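Local atomic coordinates of predicted acyltransferase with acyl-CoA N-acyltransferase domain (PDB entry 4RS2), a protein that binds coenzyme A in a GNAT fold and probably transfers acyl groups from acyl-CoA, and when overproduced suppresses silencing by small RNAs. Residues P28-L33 and G67-Y72; F55-L60 and F75-V80; A91-D96 and R106-E111; G137-A142 and V159-D164. All coordinates share one frame; numbering follows the deposited sequence.

Contact 1 of 4, residues P28-L33 and G67-Y72; sequences PGIDAL and GQVIGY
Val69 opens the strand side of this contact by setting its CB 4.0 Å from Gly29 C, on the backbone of helix 27-37. Gly29 suits the spot because it has no side chain: a CB there would lie tight against Val69 CG2. Beside this pair a water donates to both Gly29 O and Val69 O, at 2.8 Å from each, and so ties the helix to the strand. Val69 CG1, anti to the backbone N (chi1 179°), meets Leu33 CD2 and Ile30 CG1. At Ile70 and Gly71 the strand forms a classic beta bulge opposite Ala62, and Leu33 CD2 rests on the backbone there, 3.7 Å from Gly71 N. Tyr72 then turns its ring to the helix. Ile30 CG2 stands 3.6 Å from the ring centroid and only 5° off the normal, a nearly ideal CH-pi contact, while Ile30 CD1 reaches the rim at CE1, also at 3.6 Å. Being branched at CB, isoleucine can place one methyl over the ring centre and send the other arm to its rim. Tyr72 CB meets Leu33 CD2, and the phenol OH is hydrogen-bonded to Glu22. The helix is therefore held to the GNAT sheet by aliphatic and CH-pi packing, with no direct hydrogen bond between the two segments and a water as their polar link.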
loop_
_atom_site.group_PDB
_atom_site.type_symbol
_atom_site.label_atom_id
_atom_site.label_comp_id
_atom_site.label_asym_id
_atom_site.label_seq_id
_atom_site.Cartn_x
_atom_site.Cartn_y
_atom_site.Cartn_z
ATOM N N PRO A 28 12.392 4.653 11.889
ATOM C CA PRO A 28 13.217 3.504 12.243
ATOM C C PRO A 28 12.381 2.264 12.541
ATOM O O PRO A 28 12.787 1.159 12.202
ATOM C CB PRO A 28 13.971 3.965 13.514
ATOM C CG PRO A 28 13.867 5.429 13.538
ATOM C CD PRO A 28 12.660 5.828 12.736
ATOM N N GLY A 29 11.232 2.455 13.173
ATOM C CA GLY A 29 10.336 1.345 13.472
ATOM C C GLY A 29 9.758 0.730 12.224
ATOM O O GLY A 29 9.624 -0.489 12.124
ATOM N N ILE A 30 9.369 1.581 11.279
ATOM C CA ILE A 30 8.882 1.115 9.986
ATOM C C ILE A 30 9.983 0.322 9.306
ATOM O O ILE A 30 9.742 -0.767 8.751
ATOM C CB ILE A 30 8.413 2.301 9.121
ATOM C CG1 ILE A 30 7.160 2.971 9.732
ATOM C CG2 ILE A 30 8.090 1.866 7.717
ATOM C CD1 ILE A 30 6.916 4.356 9.210
ATOM N N ASP A 31 11.207 0.867 9.337
ATOM C CA ASP A 31 12.311 0.192 8.666
ATOM C C ASP A 31 12.550 -1.173 9.233
ATOM O O ASP A 31 12.763 -2.141 8.461
ATOM C CB ASP A 31 13.589 1.028 8.733
ATOM C CG ASP A 31 14.683 0.537 7.785
ATOM O OD1 ASP A 31 14.667 0.940 6.609
ATOM O OD2 ASP A 31 15.577 -0.208 8.221
ATOM N N ALA A 32 12.460 -1.304 10.562
ATOM C CA ALA A 32 12.735 -2.560 11.217
ATOM C C ALA A 32 11.641 -3.542 10.883
ATOM O O ALA A 32 11.920 -4.714 10.635
ATOM C CB ALA A 32 12.883 -2.374 12.718
ATOM N N LEU A 33 10.395 -3.078 10.897
ATOM C CA LEU A 33 9.284 -3.942 10.502
ATOM C C LEU A 33 9.431 -4.477 9.073
ATOM O O LEU A 33 9.203 -5.673 8.803
ATOM C CB LEU A 33 7.965 -3.185 10.612
ATOM C CG LEU A 33 6.739 -3.928 10.116
ATOM C CD1 LEU A 33 6.375 -5.139 10.982
ATOM C CD2 LEU A 33 5.607 -2.927 10.070
ATOM N N GLY A 67 3.452 2.115 21.445
ATOM C CA GLY A 67 3.798 2.990 20.314
ATOM C C GLY A 67 4.745 2.358 19.299
ATOM O O GLY A 67 5.212 3.038 18.374
ATOM N N GLN A 68 5.044 1.070 19.473
ATOM C CA GLN A 68 5.904 0.345 18.546
ATOM C C GLN A 68 5.133 0.084 17.267
ATOM O O GLN A 68 3.958 -0.305 17.318
ATOM C CB GLN A 68 6.339 -1.007 19.104
ATOM C CG GLN A 68 7.271 -1.783 18.170
ATOM C CD GLN A 68 7.532 -3.218 18.616
ATOM O OE1 GLN A 68 6.747 -3.809 19.368
ATOM N NE2 GLN A 68 8.626 -3.798 18.125
ATOM N N VAL A 69 5.802 0.273 16.129
ATOM C CA VAL A 69 5.182 0.009 14.819
ATOM C C VAL A 69 5.067 -1.481 14.587
ATOM O O VAL A 69 6.075 -2.173 14.529
ATOM C CB VAL A 69 5.999 0.647 13.683
ATOM C CG1 VAL A 69 5.387 0.354 12.340
ATOM C CG2 VAL A 69 6.126 2.161 13.928
ATOM N N ILE A 70 3.834 -1.959 14.408
ATOM C CA ILE A 70 3.532 -3.366 14.207
ATOM C C ILE A 70 2.823 -3.600 12.871
ATOM O O ILE A 70 2.524 -4.735 12.493
ATOM C CB ILE A 70 2.612 -3.894 15.347
ATOM C CG1 ILE A 70 1.228 -3.179 15.382
ATOM C CG2 ILE A 70 3.268 -3.677 16.703
ATOM C CD1 ILE A 70 0.144 -3.815 16.236
ATOM N N GLY A 71 2.567 -2.523 12.136
ATOM C CA GLY A 71 1.979 -2.645 10.818
ATOM C C GLY A 71 2.196 -1.406 10.000
ATOM O O GLY A 71 2.355 -0.316 10.554
ATOM N N TYR A 72 2.149 -1.555 8.688
ATOM C CA TYR A 72 2.415 -0.445 7.820
ATOM C C TYR A 72 1.836 -0.615 6.460
ATOM O O TYR A 72 1.831 -1.739 5.922
ATOM C CB TYR A 72 3.923 -0.274 7.661
ATOM C CG TYR A 72 4.353 0.987 6.900
ATOM C CD1 TYR A 72 4.135 2.243 7.398
ATOM C CD2 TYR A 72 5.016 0.892 5.700
ATOM C CE1 TYR A 72 4.549 3.373 6.711
ATOM C CE2 TYR A 72 5.464 2.017 5.038
ATOM C CZ TYR A 72 5.217 3.250 5.527
ATOM O OH TYR A 72 5.671 4.377 4.819
HETATM O O HOH W 1 8.904 -2.107 14.287
#

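Contact 2 of 4, residues F55-L60 and F75-V80; sequences FLTLGL and FSPVDV
Phe75 pairs with Leu58 in the antiparallel hairpin of strands 58-63 and 69-80, at a classic beta bulge where Thr57 and Leu58 both face Phe75. Phe75 N donates to Leu58 O at 2.8 Å, nearly along the C=O axis; in return Phe75 O receives two weak bonds, from Thr57 N and Leu58 N. From the backbone, Phe75 CB passes Leu58 O at 3.7 Å. CG is anti to the carbonyl carbon (chi1 -59°), and CD2 comes to 3.6 Å from the same oxygen, Leu58 O, which lies at the ring edge. CD2 also touches Leu58 CB. The side chain also touches Leu113 and Leu116 of helix 104-118, an apolar setting that suits phenylalanine. Thr57 OG1 lies 3.3 Å from Pro77 N, which has no hydrogen to share, so the pair is a contact and not a bond. The Phe55 ring crosses Pro77 at about a right angle, its CD1 4.1 Å from Pro77 CG.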
loop_
_atom_site.group_PDB
_atom_site.type_symbol
_atom_site.label_atom_id
_atom_site.label_comp_id
_atom_site.label_asym_id
_atom_site.label_seq_id
_atom_site.Cartn_x
_atom_site.Cartn_y
_atom_site.Cartn_z
ATOM N N PHE A 55 8.270 11.194 -2.466
ATOM C CA PHE A 55 7.336 10.415 -3.273
ATOM C C PHE A 55 6.527 9.394 -2.454
ATOM O O PHE A 55 5.991 8.437 -2.977
ATOM C CB PHE A 55 8.054 9.762 -4.438
ATOM C CG PHE A 55 8.603 10.761 -5.388
ATOM C CD1 PHE A 55 7.760 11.410 -6.248
ATOM C CD2 PHE A 55 9.928 11.132 -5.345
ATOM C CE1 PHE A 55 8.232 12.345 -7.121
ATOM C CE2 PHE A 55 10.410 12.088 -6.204
ATOM C CZ PHE A 55 9.556 12.698 -7.087
ATOM N N LEU A 56 6.452 9.611 -1.153
ATOM C CA LEU A 56 5.615 8.796 -0.284
ATOM C C LEU A 56 4.365 9.644 -0.055
ATOM O O LEU A 56 4.394 10.544 0.771
ATOM C CB LEU A 56 6.355 8.472 1.025
ATOM C CG LEU A 56 5.955 7.267 1.869
ATOM C CD1 LEU A 56 6.020 5.970 1.090
ATOM C CD2 LEU A 56 6.857 7.163 3.086
ATOM N N THR A 57 3.296 9.372 -0.807
ATOM C CA THR A 57 2.052 10.140 -0.747
ATOM C C THR A 57 1.368 10.049 0.592
ATOM O O THR A 57 0.823 11.001 1.093
ATOM C CB THR A 57 1.068 9.601 -1.802
ATOM O OG1 THR A 57 1.669 9.657 -3.104
ATOM C CG2 THR A 57 -0.223 10.359 -1.809
ATOM N N LEU A 58 1.347 8.840 1.139
ATOM C CA LEU A 58 0.683 8.601 2.403
ATOM C C LEU A 58 1.234 7.291 2.960
ATOM O O LEU A 58 1.473 6.364 2.206
ATOM C CB LEU A 58 -0.843 8.505 2.229
ATOM C CG LEU A 58 -1.672 8.180 3.485
ATOM C CD1 LEU A 58 -1.569 9.318 4.484
ATOM C CD2 LEU A 58 -3.123 7.927 3.105
ATOM N N GLY A 59 1.477 7.278 4.265
ATOM C CA GLY A 59 1.879 6.085 4.988
ATOM C C GLY A 59 1.045 6.022 6.252
ATOM O O GLY A 59 0.779 7.051 6.862
ATOM N N LEU A 60 0.580 4.830 6.595
ATOM C CA LEU A 60 -0.202 4.626 7.801
ATOM C C LEU A 60 0.490 3.566 8.585
ATOM O O LEU A 60 0.946 2.556 8.015
ATOM C CB LEU A 60 -1.636 4.153 7.504
ATOM C CG LEU A 60 -2.595 5.048 6.715
ATOM C CD1 LEU A 60 -3.989 4.461 6.801
ATOM C CD2 LEU A 60 -2.624 6.465 7.219
ATOM N N PHE A 75 1.691 4.435 0.130
ATOM C CA PHE A 75 1.159 4.791 -1.166
ATOM C C PHE A 75 2.101 5.797 -1.790
ATOM O O PHE A 75 2.644 6.654 -1.082
ATOM C CB PHE A 75 -0.223 5.440 -1.003
ATOM C CG PHE A 75 -1.227 4.549 -0.328
ATOM C CD1 PHE A 75 -2.014 3.669 -1.062
ATOM C CD2 PHE A 75 -1.389 4.604 1.049
ATOM C CE1 PHE A 75 -2.949 2.885 -0.436
ATOM C CE2 PHE A 75 -2.320 3.774 1.671
ATOM C CZ PHE A 75 -3.075 2.905 0.918
ATOM N N SER A 76 2.256 5.715 -3.107
ATOM C CA SER A 76 3.124 6.634 -3.848
ATOM C C SER A 76 2.434 6.983 -5.157
ATOM O O SER A 76 1.554 6.228 -5.581
ATOM C CB SER A 76 4.485 5.978 -4.075
ATOM O OG SER A 76 4.345 4.746 -4.702
ATOM N N PRO A 77 2.811 8.096 -5.798
ATOM C CA PRO A 77 2.068 8.504 -6.994
ATOM C C PRO A 77 2.332 7.626 -8.188
ATOM O O PRO A 77 3.447 7.140 -8.367
ATOM C CB PRO A 77 2.579 9.915 -7.283
ATOM C CG PRO A 77 3.923 9.945 -6.647
ATOM C CD PRO A 77 3.944 8.979 -5.509
ATOM N N VAL A 78 1.302 7.406 -9.003
ATOM C CA VAL A 78 1.488 6.686 -10.278
ATOM C C VAL A 78 0.848 7.557 -11.351
ATOM O O VAL A 78 -0.078 8.315 -11.044
ATOM C CB VAL A 78 0.871 5.269 -10.291
ATOM C CG1 VAL A 78 1.482 4.432 -9.180
ATOM C CG2 VAL A 78 -0.652 5.294 -10.180
ATOM N N ASP A 79 1.371 7.520 -12.586
ATOM C CA ASP A 79 0.763 8.266 -13.673
ATOM C C ASP A 79 0.213 7.269 -14.654
ATOM O O ASP A 79 0.660 6.135 -14.696
ATOM C CB ASP A 79 1.774 9.167 -14.373
ATOM C CG ASP A 79 2.332 10.223 -13.456
ATOM O OD1 ASP A 79 1.546 10.947 -12.786
ATOM O OD2 ASP A 79 3.573 10.331 -13.412
ATOM N N VAL A 80 -0.770 7.684 -15.444
ATOM C CA VAL A 80 -1.359 6.776 -16.413
ATOM C C VAL A 80 -1.175 7.343 -17.779
ATOM O O VAL A 80 -1.646 8.425 -18.066
ATOM C CB VAL A 80 -2.845 6.548 -16.167
ATOM C CG1 VAL A 80 -3.348 5.470 -17.122
ATOM C CG2 VAL A 80 -3.079 6.154 -14.722
#

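Contact 3 of 4, residues A91-D96 and R106-E111; sequences APLAVD and RQLVYE. With COA (coenzyme A), chain C.
Leu93 and Val109 come nearest in the backbone, Leu93 CA lying 8.3 Å from Val109 CA, where strand 87-95 meets helix 104-118. Their short segments run at 143° to each other, with axes 9.5 Å apart at closest approach. This is the first half of a beta-alpha-beta unit, and aliphatic side chains fill the gap. Leu93 and Val109 cross at about a right angle, with Leu93 CD2 3.9 Å from Val109 CG2. Leu108 points its CB at the strand; its CD1 meets Val95 CG2, and Leu93 CD1 lies near its CB. Leucine and valine suit this place, where branched methyls can interdigitate and no hydrogen bond joins the two segments. At the pocket end the same two elements hold coenzyme A. Val95 N gives a nearly straight bond (170°) to O9P of the pantetheine arm, and Val95 CG2 touches the methyl carbon CEP. Arg106 N donates to pyrophosphate oxygen O2A at 2.9 Å. Gly101 N and Gly103 N also bond the cofactor. In Arg106, chi3 (-79°) bends the chain to place NE, which bonds O7A at 2.9 Å. The guanidinium meets the 3'-phosphate edge-on, NH2 bonding O8A at 2.9 Å. The apolar seam thus joins strand and helix, while backbone N-H groups and the Arg106 side chain supply polar bonds, Arg135 adding another, and the positive charge probably offsets that of the phosphate.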
loop_
_atom_site.group_PDB
_atom_site.type_symbol
_atom_site.label_atom_id
_atom_site.label_comp_id
_atom_site.label_asym_id
_atom_site.label_seq_id
_atom_site.Cartn_x
_atom_site.Cartn_y
_atom_site.Cartn_z
ATOM N N ALA A 91 2.011 0.047 -1.729
ATOM C CA ALA A 91 3.143 -0.829 -1.475
ATOM C C ALA A 91 4.107 -0.106 -0.582
ATOM O O ALA A 91 4.306 1.095 -0.744
ATOM C CB ALA A 91 3.880 -1.194 -2.772
ATOM N N PRO A 92 4.684 -0.787 0.398
ATOM C CA PRO A 92 4.405 -2.158 0.805
ATOM C C PRO A 92 3.263 -2.211 1.796
ATOM O O PRO A 92 2.683 -1.177 2.145
ATOM C CB PRO A 92 5.688 -2.577 1.527
ATOM C CG PRO A 92 6.231 -1.336 2.090
ATOM C CD PRO A 92 5.746 -0.189 1.240
ATOM N N LEU A 93 2.910 -3.441 2.184
ATOM C CA LEU A 93 1.895 -3.735 3.170
ATOM C C LEU A 93 2.463 -4.803 4.057
ATOM O O LEU A 93 2.830 -5.884 3.587
ATOM C CB LEU A 93 0.610 -4.242 2.510
ATOM C CG LEU A 93 -0.473 -4.745 3.468
ATOM C CD1 LEU A 93 -0.942 -3.603 4.338
ATOM C CD2 LEU A 93 -1.642 -5.365 2.694
ATOM N N ALA A 94 2.546 -4.525 5.349
ATOM C CA ALA A 94 3.145 -5.463 6.273
ATOM C C ALA A 94 2.531 -5.424 7.647
ATOM O O ALA A 94 2.206 -4.362 8.152
ATOM C CB ALA A 94 4.633 -5.205 6.378
ATOM N N VAL A 95 2.377 -6.612 8.217
ATOM C CA VAL A 95 1.975 -6.731 9.611
ATOM C C VAL A 95 2.980 -7.641 10.315
ATOM O O VAL A 95 3.360 -8.703 9.788
ATOM C CB VAL A 95 0.543 -7.271 9.723
ATOM C CG1 VAL A 95 0.204 -7.610 11.163
ATOM C CG2 VAL A 95 -0.446 -6.285 9.119
ATOM N N ASP A 96 3.435 -7.191 11.495
ATOM C CA ASP A 96 4.394 -7.959 12.290
ATOM C C ASP A 96 3.843 -9.361 12.547
ATOM O O ASP A 96 2.694 -9.510 12.864
ATOM C CB ASP A 96 4.668 -7.246 13.601
ATOM C CG ASP A 96 5.812 -7.870 14.385
ATOM O OD1 ASP A 96 5.771 -9.084 14.699
ATOM O OD2 ASP A 96 6.747 -7.137 14.786
ATOM N N ARG A 106 -6.286 -5.738 6.680
ATOM C CA ARG A 106 -7.576 -5.286 6.201
ATOM C C ARG A 106 -7.872 -3.859 6.632
ATOM O O ARG A 106 -8.284 -3.026 5.824
ATOM C CB ARG A 106 -8.688 -6.208 6.687
ATOM C CG ARG A 106 -10.082 -5.776 6.262
ATOM C CD ARG A 106 -11.091 -6.869 6.594
ATOM N NE ARG A 106 -11.096 -7.971 5.644
ATOM C CZ ARG A 106 -11.696 -7.920 4.463
ATOM N NH1 ARG A 106 -12.335 -6.823 4.079
ATOM N NH2 ARG A 106 -11.667 -8.953 3.650
ATOM N N GLN A 107 -7.675 -3.582 7.918
ATOM C CA GLN A 107 -7.899 -2.230 8.449
ATOM C C GLN A 107 -6.975 -1.177 7.848
ATOM O O GLN A 107 -7.413 -0.072 7.566
ATOM C CB GLN A 107 -7.766 -2.238 9.963
ATOM C CG GLN A 107 -8.878 -3.025 10.626
ATOM C CD GLN A 107 -8.632 -3.359 12.093
ATOM O OE1 GLN A 107 -7.490 -3.420 12.569
ATOM N NE2 GLN A 107 -9.713 -3.631 12.805
ATOM N N LEU A 108 -5.696 -1.499 7.703
ATOM C CA LEU A 108 -4.759 -0.544 7.128
ATOM C C LEU A 108 -5.129 -0.195 5.688
ATOM O O LEU A 108 -5.107 0.979 5.275
ATOM C CB LEU A 108 -3.353 -1.140 7.161
ATOM C CG LEU A 108 -2.650 -1.148 8.510
ATOM C CD1 LEU A 108 -1.471 -2.084 8.513
ATOM C CD2 LEU A 108 -2.191 0.256 8.818
ATOM N N VAL A 109 -5.484 -1.201 4.919
ATOM C CA VAL A 109 -5.872 -0.937 3.544
ATOM C C VAL A 109 -7.178 -0.129 3.503
ATOM O O VAL A 109 -7.304 0.857 2.753
ATOM C CB VAL A 109 -6.016 -2.261 2.760
ATOM C CG1 VAL A 109 -6.529 -2.017 1.336
ATOM C CG2 VAL A 109 -4.676 -2.973 2.741
ATOM N N TYR A 110 -8.150 -0.519 4.310
ATOM C CA TYR A 110 -9.429 0.192 4.302
ATOM C C TYR A 110 -9.245 1.660 4.663
ATOM O O TYR A 110 -9.765 2.542 3.989
ATOM C CB TYR A 110 -10.475 -0.441 5.259
ATOM C CG TYR A 110 -11.796 0.289 5.171
ATOM C CD1 TYR A 110 -12.720 -0.042 4.206
ATOM C CD2 TYR A 110 -12.098 1.325 6.029
ATOM C CE1 TYR A 110 -13.919 0.650 4.076
ATOM C CE2 TYR A 110 -13.298 2.013 5.924
ATOM C CZ TYR A 110 -14.206 1.665 4.942
ATOM O OH TYR A 110 -15.428 2.337 4.823
ATOM N N GLU A 111 -8.518 1.912 5.753
ATOM C CA GLU A 111 -8.308 3.285 6.213
ATOM C C GLU A 111 -7.476 4.056 5.205
ATOM O O GLU A 111 -7.707 5.239 4.986
ATOM C CB GLU A 111 -7.670 3.356 7.614
ATOM C CG GLU A 111 -7.397 4.798 8.050
ATOM C CD GLU A 111 -7.159 4.989 9.548
ATOM O OE1 GLU A 111 -7.517 4.102 10.368
ATOM O OE2 GLU A 111 -6.625 6.065 9.907
HETATM N N1A COA C . -2.873 -14.888 1.033
HETATM C C2A COA C . -4.212 -14.704 0.938
HETATM N N3A COA C . -4.936 -14.112 1.906
HETATM C C4A COA C . -4.310 -13.644 3.021
HETATM C C5A COA C . -2.874 -13.807 3.190
HETATM C C6A COA C . -2.155 -14.465 2.099
HETATM N N6A COA C . -0.816 -14.618 2.211
HETATM N N7A COA C . -2.546 -13.275 4.376
HETATM C C8A COA C . -3.686 -12.804 4.925
HETATM N N9A COA C . -4.726 -13.056 4.142
HETATM C C1B COA C . -6.116 -12.665 4.384
HETATM C C2B COA C . -6.678 -13.044 5.741
HETATM O O2B COA C . -7.039 -14.431 5.811
HETATM C C3B COA C . -7.841 -12.097 5.839
HETATM O O3B COA C . -8.924 -12.575 5.031
HETATM P P3B COA C . -10.426 -11.978 5.154
HETATM O O7A COA C . -10.368 -10.715 5.989
HETATM O O8A COA C . -10.926 -11.796 3.775
HETATM O O9A COA C . -11.166 -13.074 5.840
HETATM C C4B COA C . -7.295 -10.829 5.184
HETATM O O4B COA C . -6.166 -11.231 4.393
HETATM C C5B COA C . -6.868 -9.777 6.188
HETATM O O5B COA C . -6.016 -10.371 7.173
HETATM P P1A COA C . -5.275 -9.543 8.333
HETATM O O1A COA C . -5.344 -10.300 9.625
HETATM O O2A COA C . -5.745 -8.123 8.219
HETATM O O3A COA C . -3.738 -9.561 7.823
HETATM P P2A COA C . -2.509 -10.466 8.313
HETATM O O4A COA C . -2.156 -10.206 9.719
HETATM O O5A COA C . -2.735 -11.926 7.967
HETATM O O6A COA C . -1.355 -9.819 7.395
HETATM C CBP COA C . 0.153 -9.689 5.505
HETATM C CCP COA C . -1.200 -10.147 6.013
HETATM C CDP COA C . 0.333 -10.087 4.046
HETATM C CEP COA C . 0.167 -8.175 5.627
HETATM C CAP COA C . 1.227 -10.340 6.400
HETATM O OAP COA C . 1.159 -11.782 6.322
HETATM C C9P COA C . 2.637 -9.890 6.110
HETATM O O9P COA C . 3.095 -8.824 6.556
HETATM N N8P COA C . 3.375 -10.749 5.406
HETATM C C7P COA C . 4.779 -10.498 5.135
HETATM C C6P COA C . 4.929 -9.600 3.926
HETATM C C5P COA C . 4.470 -10.344 2.696
HETATM O O5P COA C . 3.386 -10.113 2.193
HETATM N N4P COA C . 5.317 -11.238 2.204
HETATM C C3P COA C . 5.077 -11.938 0.956
HETATM C C2P COA C . 6.299 -11.824 0.045
HETATM S S1P COA C . 5.797 -11.568 -1.678
#

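Contact 4 of 4, residues G137-A142 and V159-D164; sequences GFELAA and VHRLAD
Phe138 and His160 cross at about a right angle, the imidazole edge toward the phenyl face, with centroids 5.3 Å apart and planes at 78°. His160 CB lies over the centre of the Phe138 ring in a CH-pi contact. His160 CG is anti to the backbone N (chi1 -164°), and CD2 of its ring packs 3.4 Å from Gly137 C. Gly137, at the C-prime position of the Schellman motif ending helix 130-133, has positive phi, and a CB there would clash with His160 NE2. Glu139 and Val159, an antiparallel hydrogen-bonded pair, join strands 139-140 and 157-161 of the mixed sheet, Glu139 N to Val159 O at 2.7 Å. In the conformer described, one of two for Glu139, Arg161 NH2 approaches the syn lone pair of Glu139 OE1 at 3.2 Å in a salt bridge, the carboxylate and guanidinium planes 72° apart. There OE1 also bonds His144 and a water held by Arg161 N and NE. Such surroundings may favour the anion, which ties strand 139-140 to Arg161 at the end of strand 157-161.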
loop_
_atom_site.group_PDB
_atom_site.type_symbol
_atom_site.label_atom_id
_atom_site.label_comp_id
_atom_site.label_asym_id
_atom_site.label_seq_id
_atom_site.Cartn_x
_atom_site.Cartn_y
_atom_site.Cartn_z
ATOM N N GLY A 137 -11.350 -5.589 -2.250
ATOM C CA GLY A 137 -12.035 -4.898 -3.321
ATOM C C GLY A 137 -11.249 -4.628 -4.569
ATOM O O GLY A 137 -11.788 -4.111 -5.518
ATOM N N PHE A 138 -10.006 -5.061 -4.617
ATOM C CA PHE A 138 -9.206 -4.851 -5.807
ATOM C C PHE A 138 -9.649 -5.764 -6.935
ATOM O O PHE A 138 -10.040 -6.925 -6.705
ATOM C CB PHE A 138 -7.714 -5.089 -5.509
ATOM C CG PHE A 138 -7.047 -3.949 -4.796
ATOM C CD1 PHE A 138 -7.190 -3.799 -3.434
ATOM C CD2 PHE A 138 -6.316 -3.007 -5.494
ATOM C CE1 PHE A 138 -6.613 -2.748 -2.769
ATOM C CE2 PHE A 138 -5.753 -1.950 -4.842
ATOM C CZ PHE A 138 -5.920 -1.800 -3.466
ATOM N N GLU A 139 -9.593 -5.243 -8.154
ATOM C CA GLU A 139 -9.949 -6.006 -9.343
ATOM C C GLU A 139 -8.720 -6.153 -10.226
ATOM O O GLU A 139 -7.779 -5.374 -10.108
ATOM C CB GLU A 139 -11.015 -5.241 -10.115
ATOM C CG GLU A 139 -12.340 -5.150 -9.407
ATOM C CD GLU A 139 -13.222 -4.082 -9.990
ATOM O OE1 GLU A 139 -12.692 -3.092 -10.593
ATOM O OE2 GLU A 139 -14.443 -4.219 -9.828
ATOM N N LEU A 140 -8.728 -7.135 -11.122
ATOM C CA LEU A 140 -7.584 -7.323 -12.037
ATOM C C LEU A 140 -7.497 -6.138 -12.987
ATOM O O LEU A 140 -8.461 -5.785 -13.660
ATOM C CB LEU A 140 -7.701 -8.622 -12.835
ATOM C CG LEU A 140 -7.183 -9.847 -12.142
ATOM C CD1 LEU A 140 -7.511 -11.049 -13.023
ATOM C CD2 LEU A 140 -5.680 -9.709 -11.946
ATOM N N ALA A 141 -6.340 -5.492 -13.022
ATOM C CA ALA A 141 -6.163 -4.319 -13.840
ATOM C C ALA A 141 -6.322 -4.626 -15.336
ATOM O O ALA A 141 -6.829 -3.791 -16.083
ATOM C CB ALA A 141 -4.806 -3.714 -13.567
ATOM N N ALA A 142 -5.939 -5.834 -15.753
ATOM C CA ALA A 142 -6.050 -6.235 -17.146
ATOM C C ALA A 142 -7.484 -6.164 -17.638
ATOM O O ALA A 142 -7.705 -5.852 -18.778
ATOM C CB ALA A 142 -5.478 -7.628 -17.370
ATOM N N VAL A 159 -6.371 -3.082 -9.362
ATOM C CA VAL A 159 -6.836 -1.719 -9.192
ATOM C C VAL A 159 -8.103 -1.678 -8.339
ATOM O O VAL A 159 -8.937 -2.602 -8.362
ATOM C CB VAL A 159 -7.099 -1.069 -10.564
ATOM C CG1 VAL A 159 -8.224 -1.784 -11.298
ATOM C CG2 VAL A 159 -7.358 0.418 -10.419
ATOM N N HIS A 160 -8.207 -0.610 -7.556
ATOM C CA HIS A 160 -9.371 -0.331 -6.719
ATOM C C HIS A 160 -9.771 1.117 -6.984
ATOM O O HIS A 160 -9.049 2.028 -6.641
ATOM C CB HIS A 160 -9.041 -0.509 -5.230
ATOM C CG HIS A 160 -10.246 -0.618 -4.335
ATOM N ND1 HIS A 160 -11.278 0.297 -4.331
ATOM C CD2 HIS A 160 -10.568 -1.543 -3.391
ATOM C CE1 HIS A 160 -12.201 -0.080 -3.452
ATOM N NE2 HIS A 160 -11.780 -1.177 -2.852
ATOM N N ARG A 161 -10.938 1.325 -7.579
ATOM C CA ARG A 161 -11.412 2.669 -7.828
ATOM C C ARG A 161 -11.822 3.290 -6.508
ATOM O O ARG A 161 -12.266 2.581 -5.600
ATOM C CB ARG A 161 -12.639 2.619 -8.737
ATOM C CG ARG A 161 -13.910 2.097 -8.096
ATOM C CD ARG A 161 -14.944 1.853 -9.174
ATOM N NE ARG A 161 -14.623 0.632 -9.903
ATOM C CZ ARG A 161 -15.378 0.098 -10.865
ATOM N NH1 ARG A 161 -16.492 0.733 -11.291
ATOM N NH2 ARG A 161 -14.996 -1.059 -11.438
ATOM N N LEU A 162 -11.721 4.608 -6.415
ATOM C CA LEU A 162 -12.213 5.334 -5.245
ATOM C C LEU A 162 -13.510 6.092 -5.541
ATOM O O LEU A 162 -14.116 6.645 -4.626
ATOM C CB LEU A 162 -11.155 6.271 -4.713
ATOM C CG LEU A 162 -9.880 5.539 -4.257
ATOM C CD1 LEU A 162 -8.861 6.527 -3.694
ATOM C CD2 LEU A 162 -10.240 4.504 -3.195
ATOM N N ALA A 163 -13.903 6.141 -6.805
ATOM C CA ALA A 163 -15.151 6.759 -7.253
ATOM C C ALA A 163 -15.673 5.768 -8.268
ATOM O O ALA A 163 -14.876 5.082 -8.917
ATOM C CB ALA A 163 -14.899 8.112 -7.888
ATOM N N ASP A 164 -16.986 5.694 -8.452
ATOM C CA ASP A 164 -17.510 4.634 -9.270
ATOM C C ASP A 164 -17.093 4.674 -10.735
ATOM O O ASP A 164 -16.929 3.627 -11.387
ATOM C CB ASP A 164 -19.018 4.516 -9.169
ATOM C CG ASP A 164 -19.452 3.070 -9.258
ATOM O OD1 ASP A 164 -18.948 2.270 -8.427
ATOM O OD2 ASP A 164 -20.259 2.720 -10.158
HETATM O O HOH W 2 -12.440 -0.891 -8.530
#

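Overall arrangement
Contacts 1 and 3 are buried, while contacts 2 and 4 are only partly so, yet all four reach the same mixed sheet. Contacts 1 and 2 share strand 69-80 and meet where the Tyr72 ring touches Leu60. Contact 1 joins contact 3 through the next strand: Tyr72 N and Ala94 O, 2.9 Å apart, are probably hydrogen-bonded. Helices meet the sheet by apolar side chains in contacts 1 and 3, whereas contacts 2 and 4 are strand pairings held by backbone bonds, with contact 4 adding a salt bridge. Contact 3 alone directly holds coenzyme A. Contact 4 touches contact 3 through Phe138 and Val109, but lies about 28 Å from contact 1, centre to centre.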